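Local coordinates for glycerate dehydrogenase related protein (Thermoplasma acidophilum, PDB 3GVX), which is a D-isomer specific 2-hydroxyacid dehydrogenase family protein that probably reduces glyoxylate or hydroxypyruvate with NAD(P)H, at residues G189-R194 with A211-K216; L125-Y130 with M146-Y151; I205-R210 with Y231-W236. One frame throughout, in Å; residues are numbered along the deposited sequence.

Contact 1: G189-R194 with A211-K216; sequences GMVNSR and ADVVSK
Val191 turns its side chain onto Val214, and every carbon of it beyond CA meets the same methyl. Starting at the branch point, Val191 CB lies 3.5 Å from Val214 CG2. From there CG1, anti to the backbone N (chi1 -177°), stands 4.0 Å from Val214 CG2. CG2, lying beside the N, closes to 3.4 Å of Val214 CG2, tight for two carbons. Backbone bonds to the residues flanking Val214 accompany this close approach. Val191 N donates to Val213 O over 3.0 Å, almost straight at 175°, while Ser215 N returns a bond to Val191 O, so the peptide groups flanking Val214 are both engaged. Upstream, Gly189, whose phi is positive, donates its N to Asp212 O at 2.9 Å. Alongside, the selenomethionine Met190 runs in the same direction as Val213, its CB 4.0 Å from Val213 CG1. Beyond the bridge both segments lead into helices: Asn192 OD1 caps Leu195 N, and Ser215 OG caps Asp218 N. The pairing of Val191 with Val214 is thus an isolated beta bridge between two connections of a Rossmann-type domain, each leading directly into an N-capped helix.

Contact 2: L125-Y130 with M146-Y151; sequences LGILGY and MRVIAY
Ile149 O is approached by two groups of the neighbouring strand: Ile127 N donates a short bond of 2.6 Å to it, and Gly126 CA supplies a CA-H...O contact at 3.2 Å. Ile149 N in turn donates to Leu125 O at 2.9 Å. Together with Leu125 N to Arg147 O and Tyr151 N to Ile127 O, these bonds alternate in the manner of a parallel ladder, and the two strand axes diverge by 24°. Gly129 N carries the pairing one step beyond the strand, reaching Tyr151 O at 3.0 Å. There phi is positive (95°), and a side chain at this position would collide with the carbonyl O of Leu128.

Side chains sort onto two faces. On the one holding Ile127 and Val148, Ile127 CD1 meets Val148 CG1 at 3.8 Å, the side chains crossing obliquely; Leu125 and Val148 also rest on helix 132-143. Tyr130 CD1 comes 4.2 Å from Ala150 CB, while its OH bonds to Asp157. On the opposite face Leu128 and Tyr151 pack side by side. Leu128 CD1 is modelled 3.2 Å from Tyr151 CD2, a spacing so short that its exact value is doubtful, and the Tyr151 side chain also touches Pro167 and Leu170 of helix 167-172.

Strands 124-128 and 147-151 with helix 132-143 between them form a beta-alpha-beta unit, and Gly129 begins a glycine pattern consistent with the dinucleotide-binding turn of a Rossmann fold. Chemically, register here is set by main-chain amides and carbonyls, whereas the side chains that meet across the pair contribute largely apolar packing; the start of the turn is joined to Tyr151 through Gly129 N, and Tyr130 adds its apolar and polar contacts.

Contact 3: I205-R210 with Y231-W236; sequences IVNVAR and YLSDVW
Strands 204-207 and 230-233, the two strands of a beta-alpha-beta unit crossing over through helix 216-225, bring Asn207 against Tyr231 and Ser233. Asn207 CG lies anti to the backbone N (chi1 -164°), and from there the amide is used at both ends. ND2 donates to Tyr231 OH at 2.8 Å, the hydroxyl sitting 17° out of the amide plane, while the amide and phenol ring are turned 70° apart. OD1 accepts from Ala209 N at 2.9 Å. The ring itself is met at its edge by Ile205 CG2, which lies 3.9 Å from Tyr231 CD1, and Met219 and Leu223 of helix 216-225 pack against the same tyrosine.

The bond from Ala209 N makes an Asx turn just where strand 204-207 ends, so one carboxamide bonds to both the turn and the neighbouring tyrosine. Up to that point the parallel pairing is regular: Leu232 N donates to Ile205 O at 2.6 Å, Asn207 N to Leu232 O, and Asp234 N to Asn207 O.

Ser233 OG presses on Asn207 CB at 3.1 Å and donates to Val235 O at 2.8 Å, tying the serine to the chain that follows it. Val235 then reaches across to the turn, with CG1 3.6 Å from Ala209 O and CG2 against the carbonyl carbon of Arg210. On the other face Val206 and Leu232 touch more loosely through CG2 and CD1. The carboxylate of Asp234 is held mainly by a later segment, with OD1 taking bonds from Ser253 OG and Val256 N and OD2 from Ala257 N; a water also donates to Asp234 OD2 at 3.0 Å and, weakly, to Val208 O.

How the contacts relate
Contact 2 comes first along the chain and closes its loop at strand 147-151, before either of the others opens. After strand 176-179, which lies between the two strand pairs in the sheet, contact 1 opens at 189-194 and contact 3 at 205-210. Contact 1 closes at 211-216 and contact 3 at 231-236, so these two cross. Contacts 2 and 3 belong to the same seven-stranded parallel sheet, with centres 15 Å apart and no direct touch. Contact 1 reaches both: Met190 CE packs on Leu128 and Tyr151, while Val214 CG2 faces Asn207 ND2. It thereby joins loops bordering the sheet to both beta-alpha-beta units.

Contact 1: G189-R194 with A211-K216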
# COMPACT_ATOMS: atom_id res chain seq x y z
N GLY B 189 -11.21 3.74 26.52
CA GLY B 189 -12.45 2.98 26.42
C GLY B 189 -13.41 3.54 25.39
O GLY B 189 -14.55 3.09 25.27
N MSE B 190 -12.93 4.52 24.65
CA MSE B 190 -13.67 5.20 23.59
C MSE B 190 -14.38 4.27 22.62
O MSE B 190 -15.55 4.49 22.28
CB MSE B 190 -12.71 6.11 22.84
CG MSE B 190 -13.20 6.69 21.55
SE MSE B 190 -11.92 7.82 20.99
CE MSE B 190 -12.89 8.98 20.19
N VAL B 191 -13.68 3.26 22.14
CA VAL B 191 -14.28 2.32 21.21
C VAL B 191 -15.09 1.31 22.01
O VAL B 191 -14.54 0.36 22.56
CB VAL B 191 -13.20 1.56 20.40
CG1 VAL B 191 -13.87 0.63 19.38
CG2 VAL B 191 -12.26 2.54 19.73
N ASN B 192 -16.40 1.53 22.11
CA ASN B 192 -17.22 0.61 22.88
C ASN B 192 -18.45 0.04 22.17
O ASN B 192 -18.80 0.46 21.07
CB ASN B 192 -17.64 1.25 24.21
CG ASN B 192 -18.47 2.50 24.03
OD1 ASN B 192 -19.09 2.71 22.99
ND2 ASN B 192 -18.49 3.35 25.06
N SER B 193 -19.07 -0.94 22.82
CA SER B 193 -20.27 -1.59 22.32
C SER B 193 -21.14 -0.58 21.61
O SER B 193 -21.61 -0.81 20.50
CB SER B 193 -21.08 -2.21 23.47
OG SER B 193 -20.48 -3.36 24.02
N ARG B 194 -21.34 0.55 22.26
CA ARG B 194 -22.18 1.58 21.69
C ARG B 194 -21.65 2.18 20.40
O ARG B 194 -22.42 2.43 19.47
CB ARG B 194 -22.44 2.69 22.70
CG ARG B 194 -23.70 3.44 22.34
CD ARG B 194 -23.58 4.93 22.57
NE ARG B 194 -22.46 5.55 21.85
CZ ARG B 194 -22.30 5.54 20.53
NH1 ARG B 194 -23.18 4.93 19.74
NH2 ARG B 194 -21.26 6.17 19.99
N ALA B 211 -4.08 0.04 22.86
CA ALA B 211 -5.10 -0.94 23.17
C ALA B 211 -6.18 -0.33 24.08
O ALA B 211 -7.37 -0.59 23.89
CB ALA B 211 -4.47 -2.17 23.83
N ASP B 212 -5.78 0.51 25.03
CA ASP B 212 -6.76 1.08 25.94
C ASP B 212 -7.74 2.10 25.39
O ASP B 212 -8.67 2.49 26.08
CB ASP B 212 -6.06 1.60 27.19
CG ASP B 212 -5.51 0.46 28.03
OD1 ASP B 212 -6.28 -0.45 28.35
OD2 ASP B 212 -4.30 0.46 28.36
N VAL B 213 -7.56 2.51 24.14
CA VAL B 213 -8.51 3.43 23.54
C VAL B 213 -9.70 2.54 23.21
O VAL B 213 -10.79 3.02 22.88
CB VAL B 213 -7.95 4.10 22.26
CG1 VAL B 213 -9.04 4.95 21.60
CG2 VAL B 213 -6.72 4.96 22.60
N VAL B 214 -9.49 1.24 23.31
CA VAL B 214 -10.55 0.27 23.05
C VAL B 214 -10.91 -0.58 24.27
O VAL B 214 -10.06 -1.12 24.97
CB VAL B 214 -10.19 -0.70 21.89
CG1 VAL B 214 -11.26 -1.80 21.78
CG2 VAL B 214 -10.05 0.07 20.58
N SER B 215 -12.22 -0.69 24.49
CA SER B 215 -12.76 -1.50 25.56
C SER B 215 -12.55 -2.93 25.15
O SER B 215 -13.16 -3.43 24.20
CB SER B 215 -14.26 -1.24 25.73
OG SER B 215 -14.89 -2.33 26.39
N LYS B 216 -11.68 -3.60 25.88
CA LYS B 216 -11.39 -4.98 25.59
C LYS B 216 -12.60 -5.92 25.56
O LYS B 216 -12.81 -6.62 24.57
CB LYS B 216 -10.36 -5.51 26.55
CG LYS B 216 -10.07 -6.94 26.28
CD LYS B 216 -8.74 -7.31 26.84
CE LYS B 216 -8.54 -8.77 26.66
NZ LYS B 216 -7.32 -9.23 27.35

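Contact 2: L125-Y130 with M146-Y151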
# COMPACT_ATOMS: atom_id res chain seq x y z
N LEU B 125 -12.25 5.29 3.84
CA LEU B 125 -11.37 5.00 4.97
C LEU B 125 -11.59 6.07 6.04
O LEU B 125 -11.31 7.25 5.82
CB LEU B 125 -9.91 4.99 4.53
CG LEU B 125 -8.87 5.02 5.65
CD1 LEU B 125 -9.02 3.80 6.57
CD2 LEU B 125 -7.49 5.09 5.04
N GLY B 126 -12.11 5.65 7.19
CA GLY B 126 -12.35 6.56 8.29
C GLY B 126 -11.15 6.58 9.22
O GLY B 126 -10.68 5.53 9.67
N ILE B 127 -10.62 7.77 9.49
CA ILE B 127 -9.48 7.90 10.38
C ILE B 127 -9.86 8.59 11.67
O ILE B 127 -10.43 9.68 11.69
CB ILE B 127 -8.31 8.69 9.75
CG1 ILE B 127 -7.85 8.00 8.47
CG2 ILE B 127 -7.15 8.76 10.74
CD1 ILE B 127 -6.94 8.84 7.62
N LEU B 128 -9.54 7.92 12.76
CA LEU B 128 -9.83 8.43 14.08
C LEU B 128 -8.55 9.06 14.61
O LEU B 128 -7.59 8.36 14.95
CB LEU B 128 -10.28 7.27 14.96
CG LEU B 128 -10.87 7.64 16.32
CD1 LEU B 128 -12.13 8.48 16.14
CD2 LEU B 128 -11.17 6.34 17.08
N GLY B 129 -8.53 10.38 14.68
CA GLY B 129 -7.35 11.08 15.14
C GLY B 129 -6.55 11.45 13.91
O GLY B 129 -6.10 10.58 13.16
N TYR B 130 -6.38 12.74 13.67
CA TYR B 130 -5.66 13.15 12.49
C TYR B 130 -4.31 13.78 12.74
O TYR B 130 -4.09 14.97 12.47
CB TYR B 130 -6.49 14.08 11.64
CG TYR B 130 -6.09 13.97 10.19
CD1 TYR B 130 -6.16 12.75 9.53
CD2 TYR B 130 -5.62 15.08 9.49
CE1 TYR B 130 -5.77 12.63 8.19
CE2 TYR B 130 -5.24 14.97 8.15
CZ TYR B 130 -5.32 13.75 7.51
OH TYR B 130 -4.95 13.66 6.20
N MSE B 146 -8.64 5.72 -2.33
CA MSE B 146 -9.66 5.68 -1.30
C MSE B 146 -10.19 7.06 -1.01
O MSE B 146 -9.54 8.05 -1.31
CB MSE B 146 -9.08 5.08 -0.02
CG MSE B 146 -8.23 3.84 -0.27
SE MSE B 146 -7.80 3.04 1.30
CE MSE B 146 -9.21 2.35 1.67
N ARG B 147 -11.36 7.12 -0.41
CA ARG B 147 -11.99 8.36 -0.01
C ARG B 147 -11.63 8.44 1.47
O ARG B 147 -11.63 7.42 2.16
CB ARG B 147 -13.50 8.24 -0.21
CG ARG B 147 -14.33 9.41 0.26
CD ARG B 147 -15.83 9.10 0.07
NE ARG B 147 -16.66 10.28 0.31
CZ ARG B 147 -16.54 11.42 -0.36
NH1 ARG B 147 -15.62 11.54 -1.32
NH2 ARG B 147 -17.32 12.45 -0.05
N VAL B 148 -11.34 9.63 1.98
CA VAL B 148 -10.95 9.74 3.38
C VAL B 148 -11.86 10.56 4.27
O VAL B 148 -12.20 11.70 3.98
CB VAL B 148 -9.49 10.25 3.49
CG1 VAL B 148 -9.12 10.49 4.95
CG2 VAL B 148 -8.54 9.22 2.85
N ILE B 149 -12.25 9.95 5.38
CA ILE B 149 -13.11 10.59 6.35
C ILE B 149 -12.30 10.69 7.63
O ILE B 149 -11.67 9.72 8.08
CB ILE B 149 -14.39 9.77 6.55
CG1 ILE B 149 -15.18 9.79 5.24
CG2 ILE B 149 -15.21 10.34 7.72
CD1 ILE B 149 -16.03 8.59 5.01
N ALA B 150 -12.28 11.88 8.20
CA ALA B 150 -11.51 12.09 9.39
C ALA B 150 -12.32 12.63 10.53
O ALA B 150 -13.24 13.44 10.37
CB ALA B 150 -10.34 13.00 9.11
N TYR B 151 -11.98 12.14 11.70
CA TYR B 151 -12.61 12.60 12.89
C TYR B 151 -11.46 13.17 13.68
O TYR B 151 -10.58 12.43 14.13
CB TYR B 151 -13.26 11.47 13.66
CG TYR B 151 -13.58 11.94 15.04
CD1 TYR B 151 -14.64 12.80 15.28
CD2 TYR B 151 -12.73 11.64 16.09
CE1 TYR B 151 -14.85 13.37 16.54
CE2 TYR B 151 -12.93 12.20 17.35
CZ TYR B 151 -13.98 13.06 17.57
OH TYR B 151 -14.17 13.61 18.82

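Contact 3: I205-R210 with Y231-W236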
# COMPACT_ATOMS: atom_id res chain seq x y z
N ILE B 205 -11.41 -2.90 11.16
CA ILE B 205 -10.86 -1.93 12.07
C ILE B 205 -9.38 -2.17 12.24
O ILE B 205 -8.93 -3.30 12.44
CB ILE B 205 -11.57 -2.00 13.41
CG1 ILE B 205 -13.07 -1.83 13.17
CG2 ILE B 205 -10.99 -0.95 14.35
CD1 ILE B 205 -13.90 -1.48 14.37
N VAL B 206 -8.62 -1.09 12.14
CA VAL B 206 -7.18 -1.19 12.29
C VAL B 206 -6.76 -0.30 13.45
O VAL B 206 -7.06 0.89 13.48
CB VAL B 206 -6.47 -0.73 11.01
CG1 VAL B 206 -5.02 -1.18 11.05
CG2 VAL B 206 -7.21 -1.26 9.78
N ASN B 207 -6.05 -0.89 14.40
CA ASN B 207 -5.60 -0.15 15.55
C ASN B 207 -4.09 0.01 15.61
O ASN B 207 -3.36 -0.95 15.81
CB ASN B 207 -6.06 -0.84 16.84
CG ASN B 207 -5.98 0.07 18.04
OD1 ASN B 207 -5.20 1.03 18.05
ND2 ASN B 207 -6.76 -0.23 19.06
N VAL B 208 -3.61 1.24 15.42
CA VAL B 208 -2.19 1.51 15.52
C VAL B 208 -1.95 2.58 16.58
O VAL B 208 -0.94 3.27 16.56
CB VAL B 208 -1.58 1.97 14.17
CG1 VAL B 208 -1.52 0.81 13.20
CG2 VAL B 208 -2.37 3.14 13.61
N ALA B 209 -2.89 2.70 17.51
CA ALA B 209 -2.78 3.68 18.59
C ALA B 209 -2.43 2.97 19.89
O ALA B 209 -1.29 2.57 20.11
CB ALA B 209 -4.10 4.46 18.73
N ARG B 210 -3.42 2.78 20.74
CA ARG B 210 -3.21 2.11 22.01
C ARG B 210 -4.38 1.18 22.27
O ARG B 210 -5.52 1.50 21.94
CB ARG B 210 -3.07 3.14 23.12
CG ARG B 210 -1.77 3.94 23.06
CD ARG B 210 -0.64 3.11 23.64
NE ARG B 210 0.50 2.98 22.74
CZ ARG B 210 1.57 3.78 22.74
NH1 ARG B 210 1.65 4.77 23.61
NH2 ARG B 210 2.55 3.58 21.87
N TYR B 231 -10.80 -7.13 13.29
CA TYR B 231 -10.05 -6.21 14.10
C TYR B 231 -8.59 -6.51 13.88
O TYR B 231 -8.10 -7.57 14.24
CB TYR B 231 -10.41 -6.40 15.58
CG TYR B 231 -9.69 -5.45 16.51
CD1 TYR B 231 -9.82 -4.08 16.36
CD2 TYR B 231 -8.90 -5.93 17.55
CE1 TYR B 231 -9.16 -3.20 17.23
CE2 TYR B 231 -8.24 -5.07 18.43
CZ TYR B 231 -8.38 -3.70 18.27
OH TYR B 231 -7.77 -2.85 19.15
N LEU B 232 -7.89 -5.58 13.24
CA LEU B 232 -6.47 -5.76 12.99
C LEU B 232 -5.74 -4.81 13.90
O LEU B 232 -5.94 -3.60 13.85
CB LEU B 232 -6.15 -5.45 11.53
CG LEU B 232 -7.20 -5.99 10.57
CD1 LEU B 232 -6.83 -5.53 9.17
CD2 LEU B 232 -7.31 -7.53 10.66
N SER B 233 -4.87 -5.35 14.74
CA SER B 233 -4.18 -4.46 15.65
C SER B 233 -2.71 -4.74 15.86
O SER B 233 -2.24 -5.88 15.82
CB SER B 233 -4.90 -4.45 16.99
OG SER B 233 -4.47 -3.36 17.77
N ASP B 234 -1.99 -3.66 16.07
CA ASP B 234 -0.58 -3.76 16.33
C ASP B 234 -0.36 -3.59 17.83
O ASP B 234 0.77 -3.63 18.29
CB ASP B 234 0.18 -2.69 15.55
CG ASP B 234 1.66 -2.74 15.80
OD1 ASP B 234 2.27 -3.83 15.63
OD2 ASP B 234 2.23 -1.70 16.16
N VAL B 235 -1.45 -3.39 18.57
CA VAL B 235 -1.36 -3.21 20.02
C VAL B 235 -2.42 -3.99 20.76
O VAL B 235 -3.60 -3.97 20.41
CB VAL B 235 -1.50 -1.73 20.41
CG1 VAL B 235 -0.43 -0.90 19.72
CG2 VAL B 235 -2.91 -1.25 20.09
N TRP B 236 -1.99 -4.68 21.80
CA TRP B 236 -2.91 -5.47 22.58
C TRP B 236 -2.95 -4.98 24.02
O TRP B 236 -2.04 -4.29 24.45
CB TRP B 236 -2.49 -6.94 22.50
CG TRP B 236 -3.57 -7.83 22.91
CD1 TRP B 236 -3.71 -8.42 24.13
CD2 TRP B 236 -4.71 -8.23 22.14
NE1 TRP B 236 -4.85 -9.16 24.17
CE2 TRP B 236 -5.49 -9.06 22.96
CE3 TRP B 236 -5.14 -7.96 20.84
CZ2 TRP B 236 -6.68 -9.64 22.53
CZ3 TRP B 236 -6.33 -8.53 20.41
CH2 TRP B 236 -7.08 -9.36 21.26
O HOH W 1 0.91 0.81 16.99